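Local coordinates for neck appendage protein (Bacillus phage GA-1, PDB 3GUD) that probably serves, through this C-terminal part of the phage neck appendage, as an intramolecular chaperone for folding of a triple-beta-helix, at residues Gly67-Asp72 with Asn96-Arg101; Trp74-Asp79 with Arg92-Ile97. All coordinates share one frame; numbering follows the deposited sequence. Where two conformers were deposited one is given.

Interaction 1 (Gly67-Asp72 with Asn96-Arg101)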
loop_
_atom_site.group_PDB
_atom_site.type_symbol
_atom_site.label_atom_id
_atom_site.label_comp_id
_atom_site.label_asym_id
_atom_site.label_seq_id
_atom_site.Cartn_x
_atom_site.Cartn_y
_atom_site.Cartn_z
ATOM N N GLY A 67 -11.408 10.444 -3.028
ATOM C CA GLY A 67 -11.336 9.031 -2.701
ATOM C C GLY A 67 -10.440 8.716 -1.512
ATOM O O GLY A 67 -9.756 7.699 -1.500
ATOM N N LEU A 68 -10.436 9.585 -0.510
ATOM C CA LEU A 68 -9.604 9.364 0.659
ATOM C C LEU A 68 -10.391 8.578 1.686
ATOM O O LEU A 68 -9.814 7.950 2.569
ATOM C CB LEU A 68 -9.152 10.695 1.272
ATOM C CG LEU A 68 -8.303 11.658 0.434
ATOM C CD1 LEU A 68 -8.251 13.032 1.076
ATOM C CD2 LEU A 68 -6.900 11.126 0.200
ATOM N N VAL A 69 -11.717 8.612 1.560
ATOM C CA VAL A 69 -12.628 8.100 2.595
ATOM C C VAL A 69 -13.859 7.401 1.989
ATOM O O VAL A 69 -14.301 7.749 0.900
ATOM C CB VAL A 69 -13.076 9.232 3.557
ATOM C CG1 VAL A 69 -14.470 8.978 4.041
ATOM C CG2 VAL A 69 -12.115 9.353 4.737
ATOM N N GLY A 70 -14.391 6.406 2.693
ATOM C CA GLY A 70 -15.581 5.703 2.263
ATOM C C GLY A 70 -16.652 5.756 3.325
ATOM O O GLY A 70 -16.368 6.002 4.507
ATOM N N TYR A 71 -17.897 5.576 2.905
ATOM C CA TYR A 71 -18.991 5.458 3.872
ATOM C C TYR A 71 -19.853 4.280 3.481
ATOM O O TYR A 71 -20.062 4.011 2.313
ATOM C CB TYR A 71 -19.838 6.730 3.968
ATOM C CG TYR A 71 -21.025 6.595 4.909
ATOM C CD1 TYR A 71 -20.892 6.827 6.278
ATOM C CD2 TYR A 71 -22.279 6.244 4.423
ATOM C CE1 TYR A 71 -21.980 6.717 7.135
ATOM C CE2 TYR A 71 -23.370 6.135 5.260
ATOM C CZ TYR A 71 -23.220 6.368 6.609
ATOM O OH TYR A 71 -24.326 6.247 7.410
ATOM N N ASP A 72 -20.319 3.588 4.500
ATOM C CA ASP A 72 -21.050 2.359 4.292
ATOM C C ASP A 72 -22.131 2.247 5.338
ATOM O O ASP A 72 -21.970 2.599 6.518
ATOM C CB ASP A 72 -20.140 1.111 4.292
ATOM C CG ASP A 72 -20.890 -0.172 3.887
ATOM O OD1 ASP A 72 -22.008 -0.058 3.343
ATOM O OD2 ASP A 72 -20.331 -1.265 4.114
ATOM N N ASN A 96 -23.487 1.819 10.639
ATOM C CA ASN A 96 -22.749 2.360 9.510
ATOM C C ASN A 96 -21.286 2.355 9.882
ATOM O O ASN A 96 -20.923 1.979 11.000
ATOM C CB ASN A 96 -23.210 3.780 9.147
ATOM C CG ASN A 96 -23.217 4.721 10.338
ATOM O OD1 ASN A 96 -22.220 5.375 10.634
ATOM N ND2 ASN A 96 -24.345 4.782 11.037
ATOM N N ILE A 97 -20.439 2.780 8.958
ATOM C CA ILE A 97 -19.017 2.708 9.197
ATOM C C ILE A 97 -18.302 3.548 8.159
ATOM O O ILE A 97 -18.642 3.504 6.982
ATOM C CB ILE A 97 -18.540 1.231 9.144
ATOM C CG1 ILE A 97 -17.110 1.085 9.662
ATOM C CG2 ILE A 97 -18.675 0.669 7.747
ATOM C CD1 ILE A 97 -16.465 -0.232 9.275
ATOM N N TYR A 98 -17.337 4.339 8.612
ATOM C CA TYR A 98 -16.430 5.039 7.719
ATOM C C TYR A 98 -15.112 4.289 7.695
ATOM O O TYR A 98 -14.621 3.849 8.732
ATOM C CB TYR A 98 -16.183 6.459 8.207
ATOM C CG TYR A 98 -17.357 7.392 8.034
ATOM C CD1 TYR A 98 -18.411 7.393 8.946
ATOM C CD2 TYR A 98 -17.407 8.288 6.966
ATOM C CE1 TYR A 98 -19.490 8.258 8.798
ATOM C CE2 TYR A 98 -18.482 9.160 6.804
ATOM C CZ TYR A 98 -19.522 9.144 7.728
ATOM O OH TYR A 98 -20.592 10.005 7.581
ATOM N N SER A 99 -14.549 4.128 6.508
ATOM C CA SER A 99 -13.270 3.460 6.361
ATOM C C SER A 99 -12.383 4.445 5.653
ATOM O O SER A 99 -12.792 5.568 5.433
ATOM C CB SER A 99 -13.415 2.173 5.539
ATOM O OG SER A 99 -14.003 2.413 4.272
ATOM N N ILE A 100 -11.168 4.052 5.303
ATOM C CA ILE A 100 -10.334 4.926 4.492
ATOM C C ILE A 100 -9.822 4.130 3.306
ATOM O O ILE A 100 -9.881 2.906 3.313
ATOM C CB ILE A 100 -9.145 5.584 5.280
ATOM C CG1 ILE A 100 -8.035 4.571 5.576
ATOM C CG2 ILE A 100 -9.634 6.276 6.557
ATOM C CD1 ILE A 100 -6.713 5.200 5.955
ATOM N N ARG A 101 -9.348 4.833 2.283
ATOM C CA ARG A 101 -8.742 4.199 1.122
ATOM C C ARG A 101 -7.222 4.439 1.211
ATOM O O ARG A 101 -6.707 5.393 0.628
ATOM C CB ARG A 101 -9.319 4.794 -0.170
ATOM C CG ARG A 101 -10.843 5.127 -0.148
ATOM C CD ARG A 101 -11.712 4.015 -0.784
ATOM N NE ARG A 101 -12.771 4.493 -1.695
ATOM C CZ ARG A 101 -14.063 4.189 -1.574
ATOM N NH1 ARG A 101 -14.474 3.424 -0.572
ATOM N NH2 ARG A 101 -14.954 4.640 -2.447
#
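Tyr71 and Tyr98 meet as an edge-to-face aromatic pair: an edge of the Tyr71 ring is turned to a face of Tyr98, with centroids 4.6 Å apart and planes at 61°. CG of Tyr71 is anti to its backbone N (chi1 177°), whereas CG of Tyr98 stands beside its own N. The two side chains slant across each other. Farther along the Tyr71 ring, OH comes 3.2 Å from CB of Asn96. On the same face of the sheet, CG1 of Val69 approaches the edge of the Tyr98 ring at CD2, 4.2 Å away, and CG2 of Val69 is loosely packed against CG2 of Ile100. Strands 69-73 and 96-100 form a two-stranded antiparallel ribbon, the base of a long beta-hairpin arm in this chaperone domain of the Peptidase S74 family. Gly70 and Ser99 are a hydrogen-bonded pair: Gly70 N gives its hydrogen to Ser99 O at 3.3 Å, and Ser99 N returns a bond to Gly70 O. Asp72 and Ile97 form the next such pair, with Ile97 N 2.9 Å from Asp72 O. On their side of the sheet, CB of Asp72 packs against CG2 of Ile97. Beyond the other end, Arg101 N bonds to Leu68 O, just where helix 102-120 begins with Arg101 as N-cap. The Arg101 chain, bent at chi2 and chi3, brings NH1 to 3.8 Å from CA of Gly70, a close approach that glycine, having no side chain, permits. Helix 49-58 backs the ribbon, Ala49 touching Val69 and Ile100 and Gln50 touching Tyr98. From the second subunit, Arg4 NH2 hydrogen-bonds to Tyr98 O, and Trp107 of that subunit packs on Ile100.

Interaction 2 (Trp74-Asp79 with Arg92-Ile97)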
loop_
_atom_site.group_PDB
_atom_site.type_symbol
_atom_site.label_atom_id
_atom_site.label_comp_id
_atom_site.label_asym_id
_atom_site.label_seq_id
_atom_site.Cartn_x
_atom_site.Cartn_y
_atom_site.Cartn_z
ATOM N N TRP A 74 -26.069 0.039 6.406
ATOM C CA TRP A 74 -26.763 -1.242 6.216
ATOM C C TRP A 74 -28.121 -1.448 6.903
ATOM O O TRP A 74 -28.484 -0.743 7.850
ATOM C CB TRP A 74 -25.839 -2.433 6.515
ATOM C CG TRP A 74 -25.239 -2.463 7.876
ATOM C CD1 TRP A 74 -25.798 -2.960 9.021
ATOM C CD2 TRP A 74 -23.927 -2.010 8.229
ATOM N NE1 TRP A 74 -24.911 -2.828 10.068
ATOM C CE2 TRP A 74 -23.756 -2.244 9.606
ATOM C CE3 TRP A 74 -22.879 -1.420 7.509
ATOM C CZ2 TRP A 74 -22.568 -1.903 10.279
ATOM C CZ3 TRP A 74 -21.707 -1.080 8.173
ATOM C CH2 TRP A 74 -21.560 -1.324 9.539
ATOM N N GLU A 75 -28.871 -2.420 6.384
ATOM C CA GLU A 75 -30.163 -2.790 6.939
ATOM C C GLU A 75 -30.026 -3.741 8.126
ATOM O O GLU A 75 -29.056 -4.489 8.221
ATOM C CB GLU A 75 -31.035 -3.425 5.860
ATOM C CG GLU A 75 -31.738 -2.409 4.987
ATOM C CD GLU A 75 -32.341 -1.280 5.802
ATOM O OE1 GLU A 75 -32.733 -0.258 5.201
ATOM O OE2 GLU A 75 -32.417 -1.418 7.041
ATOM N N ALA A 76 -31.009 -3.700 9.027
ATOM C CA ALA A 76 -31.055 -4.570 10.203
ATOM C C ALA A 76 -31.622 -5.940 9.842
ATOM O O ALA A 76 -32.823 -6.069 9.590
ATOM C CB ALA A 76 -31.885 -3.928 11.307
ATOM N N THR A 77 -30.759 -6.956 9.836
ATOM C CA THR A 77 -31.128 -8.296 9.370
ATOM C C THR A 77 -31.687 -9.182 10.492
ATOM O O THR A 77 -31.188 -9.166 11.619
ATOM C CB THR A 77 -29.934 -8.997 8.680
ATOM O OG1 THR A 77 -28.856 -9.143 9.612
ATOM C CG2 THR A 77 -29.444 -8.185 7.484
ATOM N N GLU A 78 -32.720 -9.957 10.170
ATOM C CA GLU A 78 -33.461 -10.727 11.176
ATOM C C GLU A 78 -32.635 -11.768 11.952
ATOM O O GLU A 78 -31.629 -12.298 11.453
ATOM C CB GLU A 78 -34.691 -11.413 10.550
ATOM C CG GLU A 78 -35.836 -10.483 10.143
ATOM C CD GLU A 78 -36.543 -9.841 11.334
ATOM O OE1 GLU A 78 -37.789 -9.963 11.443
ATOM O OE2 GLU A 78 -35.852 -9.211 12.163
ATOM N N ASP A 79 -33.074 -12.015 13.188
ATOM C CA ASP A 79 -32.708 -13.197 13.965
ATOM C C ASP A 79 -33.664 -14.270 13.474
ATOM O O ASP A 79 -34.874 -14.157 13.689
ATOM C CB ASP A 79 -32.966 -12.963 15.467
ATOM C CG ASP A 79 -31.686 -12.755 16.282
ATOM O OD1 ASP A 79 -30.608 -13.189 15.833
ATOM O OD2 ASP A 79 -31.768 -12.179 17.393
ATOM N N ARG A 92 -27.767 -9.073 12.072
ATOM C CA ARG A 92 -27.268 -7.695 12.182
ATOM C C ARG A 92 -28.217 -6.641 12.758
ATOM O O ARG A 92 -29.396 -6.563 12.404
ATOM C CB ARG A 92 -26.756 -7.204 10.818
ATOM C CG ARG A 92 -25.259 -7.405 10.586
ATOM C CD ARG A 92 -24.831 -7.017 9.163
ATOM N NE ARG A 92 -24.686 -8.148 8.233
ATOM C CZ ARG A 92 -24.544 -9.434 8.576
ATOM N NH1 ARG A 92 -24.520 -9.805 9.853
ATOM N NH2 ARG A 92 -24.421 -10.361 7.629
ATOM N N GLU A 93 -27.668 -5.825 13.652
ATOM C CA GLU A 93 -28.290 -4.573 14.036
ATOM C C GLU A 93 -27.777 -3.542 13.048
ATOM O O GLU A 93 -26.588 -3.542 12.697
ATOM C CB GLU A 93 -27.904 -4.172 15.465
ATOM C CG GLU A 93 -28.529 -2.856 15.932
ATOM C CD GLU A 93 -28.256 -2.558 17.399
ATOM O OE1 GLU A 93 -28.647 -1.471 17.875
ATOM O OE2 GLU A 93 -27.652 -3.414 18.075
ATOM N N ALA A 94 -28.682 -2.681 12.592
ATOM C CA ALA A 94 -28.336 -1.620 11.653
ATOM C C ALA A 94 -27.216 -0.746 12.204
ATOM O O ALA A 94 -27.234 -0.357 13.376
ATOM C CB ALA A 94 -29.561 -0.774 11.332
ATOM N N GLY A 95 -26.242 -0.444 11.348
ATOM C CA GLY A 95 -25.139 0.427 11.706
ATOM C C GLY A 95 -24.584 1.097 10.471
ATOM O O GLY A 95 -25.149 0.980 9.386
ATOM N N ASN A 96 -23.487 1.819 10.639
ATOM C CA ASN A 96 -22.749 2.360 9.510
ATOM C C ASN A 96 -21.286 2.355 9.882
ATOM O O ASN A 96 -20.923 1.979 11.000
ATOM C CB ASN A 96 -23.210 3.780 9.147
ATOM C CG ASN A 96 -23.217 4.721 10.338
ATOM O OD1 ASN A 96 -22.220 5.375 10.634
ATOM N ND2 ASN A 96 -24.345 4.782 11.037
ATOM N N ILE A 97 -20.439 2.780 8.958
ATOM C CA ILE A 97 -19.017 2.708 9.197
ATOM C C ILE A 97 -18.302 3.548 8.159
ATOM O O ILE A 97 -18.642 3.504 6.982
ATOM C CB ILE A 97 -18.540 1.231 9.144
ATOM C CG1 ILE A 97 -17.110 1.085 9.662
ATOM C CG2 ILE A 97 -18.675 0.669 7.747
ATOM C CD1 ILE A 97 -16.465 -0.232 9.275
#
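Thr77 OG1 accepts a hydrogen bond from Arg92 N at 2.7 Å; chi1 of 61° sets this oxygen between the threonine's backbone N and carbonyl carbon. The backbones add two weak bonds here, Thr77 N to Arg92 O and Arg92 N to Thr77 O, and the Thr77 and Arg92 side chains run alongside each other in the same direction. At the other end Trp74 is held twice. Its backbone N bonds to Gly95 O at 3.3 Å, almost in line with the carbonyl bond, while indole NE1 bonds to Glu93 O at 3.2 Å, with the acceptor close to the ring plane. Together these bonds continue the antiparallel hairpin arm outward as two irregular, solvent-exposed chains beyond the regular ribbon. The indole lies across the Gly95-Asn96 backbone: Gly95 O sits 3.4 Å above the ring plane, over its centre, and Asn96 N is over the same face nearer the rim. Gly95, without a side chain, lets CZ2 of the indole lie close against its backbone. At the far edge of the indole, CZ3 meets CG2 of Ile97 at 3.5 Å, in the ring plane. Between Trp74 and Thr77, CB of Ala76 packs 3.9 Å from CB of Ala94.

Overall arrangement
From the N terminus, the chain passes helix 49-58 before entering strand 69-73, the outgoing side of interaction 1. It then runs through 74-79, the outgoing side of interaction 2, and on to the short strands 80-81 and 87-89. Returning through 92-97, it closes interaction 2 across 12 intervening residues, then interaction 1 across 23. Interaction 2 thus nests inside interaction 1, their centres about 17 Å apart, with Asn96 and Ile97 shared. Interaction 1 ties the hairpin base to helices 49-58 and 102-120 near the chain's centre; interaction 2 extends the arm outward. Both touch the second subunit, where His5 packs on Ile97.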